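Local structure of histone-lysine N-methyltransferase, H3 lysine-9 specific SUVH4 (Arabidopsis thaliana, 4QEO) at residues 58-61 with 62-65. The protein methylates histone H3 to mark chromatin for transcriptional repression and binds methylated DNA, coupling DNA methylation to histone methylation. Sequence-based numbering, arbitrary orientation.
Sequences GDLP and GIDV
L60 and I63 each carry their gamma carbon (CG and CG1) anti to the carbonyl carbon (chi1 -84° and -59°), and L60 CD2 and I63 CD1 both lie anti to their CA, which sends the two side chains outward side by side, CD2 of L60 4.0 Å from CD1 of I63. They are the first and last residues of the type II beta turn L60-P61-G62-I63, in the SRA domain loop that leads to strand 68-69. P61 suits the second position because its ring enforces the negative phi needed there. G62 suits the third: at its positive phi a beta carbon would press against P61 O. The turn closes through I63 N, which donates to L60 O at 3.0 Å; the bond is fairly straight at the hydrogen (158°), although the donor stands above the carbonyl plane. Leucine and isoleucine fit the buried ends, where L60 also packs on Y52 and I63 on V14 of helix 10-30 and on F80. Beyond the turn a water accepts from L60 N at 2.7 Å and has I63 O and D59 OD1 within donating distance, with more acceptors near it than protons. D59 suits its place because its short side chain puts OD1 where it may take a proton from this water while accepting a hydrogen bond from the hydroxyl of Y184 on strand 180-197; that same oxygen lies 4.3 Å from CG2 of V65.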
ATOM      1  N   GLY A  58      18.951  -7.321 -14.653  1.00 23.62           N
ATOM      2  CA  GLY A  58      17.876  -6.744 -15.443  1.00 25.38           C
ATOM      3  C   GLY A  58      16.600  -6.538 -14.647  1.00 24.87           C
ATOM      4  O   GLY A  58      16.641  -6.389 -13.431  1.00 22.19           O
ATOM      5  N   ASP A  59      15.453  -6.534 -15.325  1.00 21.68           N
ATOM      6  CA  ASP A  59      14.190  -6.259 -14.643  1.00 24.23           C
ATOM      7  C   ASP A  59      13.667  -7.503 -13.953  1.00 22.92           C
ATOM      8  O   ASP A  59      13.904  -8.609 -14.432  1.00 23.95           O
ATOM      9  CB  ASP A  59      13.143  -5.747 -15.636  1.00 29.87           C
ATOM     10  CG  ASP A  59      13.261  -4.263 -15.889  1.00 32.28           C
ATOM     11  OD1 ASP A  59      13.296  -3.500 -14.903  1.00 33.66           O
ATOM     12  OD2 ASP A  59      13.338  -3.853 -17.062  1.00 37.40           O
ATOM     13  N   LEU A  60      12.976  -7.323 -12.822  1.00 22.84           N
ATOM     14  CA  LEU A  60      12.267  -8.427 -12.172  1.00 27.37           C
ATOM     15  C   LEU A  60      10.804  -8.382 -12.619  1.00 26.42           C
ATOM     16  O   LEU A  60      10.179  -7.324 -12.599  1.00 27.28           O
ATOM     17  CB  LEU A  60      12.369  -8.344 -10.630  1.00 25.20           C
ATOM     18  CG  LEU A  60      13.606  -8.924  -9.907  1.00 35.70           C
ATOM     19  CD1 LEU A  60      14.919  -8.389 -10.467  1.00 36.61           C
ATOM     20  CD2 LEU A  60      13.561  -8.679  -8.388  1.00 34.22           C
ATOM     21  N   PRO A  61      10.267  -9.530 -13.052  1.00 29.20           N
ATOM     22  CA  PRO A  61       8.863  -9.585 -13.475  1.00 31.23           C
ATOM     23  C   PRO A  61       7.962  -9.097 -12.352  1.00 32.44           C
ATOM     24  O   PRO A  61       8.114  -9.504 -11.187  1.00 32.43           O
ATOM     25  CB  PRO A  61       8.640 -11.074 -13.760  1.00 31.27           C
ATOM     26  CG  PRO A  61      10.023 -11.568 -14.174  1.00 35.41           C
ATOM     27  CD  PRO A  61      10.971 -10.808 -13.271  1.00 27.75           C
ATOM     28  N   GLY A  62       7.059  -8.187 -12.697  1.00 31.19           N
ATOM     29  CA  GLY A  62       6.088  -7.688 -11.741  1.00 25.48           C
ATOM     30  C   GLY A  62       6.583  -6.467 -10.988  1.00 27.08           C
ATOM     31  O   GLY A  62       5.837  -5.874 -10.222  1.00 29.20           O
ATOM     32  N   ILE A  63       7.842  -6.087 -11.195  1.00 24.53           N
ATOM     33  CA  ILE A  63       8.352  -4.837 -10.628  1.00 27.17           C
ATOM     34  C   ILE A  63       8.686  -3.889 -11.763  1.00 31.04           C
ATOM     35  O   ILE A  63       9.755  -3.985 -12.392  1.00 27.64           O
ATOM     36  CB  ILE A  63       9.585  -5.058  -9.729  1.00 27.96           C
ATOM     37  CG1 ILE A  63       9.213  -6.013  -8.591  1.00 32.48           C
ATOM     38  CG2 ILE A  63      10.110  -3.717  -9.184  1.00 22.46           C
ATOM     39  CD1 ILE A  63      10.345  -6.357  -7.650  1.00 36.72           C
ATOM     40  N   ASP A  64       7.742  -2.997 -12.041  1.00 30.38           N
ATOM     41  CA  ASP A  64       7.849  -2.107 -13.183  1.00 29.36           C
ATOM     42  C   ASP A  64       8.717  -0.930 -12.817  1.00 25.90           C
ATOM     43  O   ASP A  64       8.842  -0.565 -11.647  1.00 22.64           O
ATOM     44  CB  ASP A  64       6.478  -1.559 -13.592  1.00 35.26           C
ATOM     45  CG  ASP A  64       5.481  -2.651 -13.977  1.00 41.17           C
ATOM     46  OD1 ASP A  64       5.883  -3.701 -14.524  1.00 46.12           O
ATOM     47  OD2 ASP A  64       4.281  -2.423 -13.739  1.00 44.20           O
ATOM     48  N   VAL A  65       9.317  -0.331 -13.829  1.00 24.07           N
ATOM     49  CA  VAL A  65       9.993   0.937 -13.640  1.00 26.72           C
ATOM     50  C   VAL A  65       9.010   1.947 -13.051  1.00 28.10           C
ATOM     51  O   VAL A  65       7.870   2.092 -13.524  1.00 26.24           O
ATOM     52  CB  VAL A  65      10.591   1.452 -14.971  1.00 30.72           C
ATOM     53  CG1 VAL A  65      11.246   2.824 -14.776  1.00 29.08           C
ATOM     54  CG2 VAL A  65      11.600   0.454 -15.506  1.00 28.58           C
TER
HETATM   55  O   HOH W   1      12.361  -4.738 -12.172  1.00 24.11           O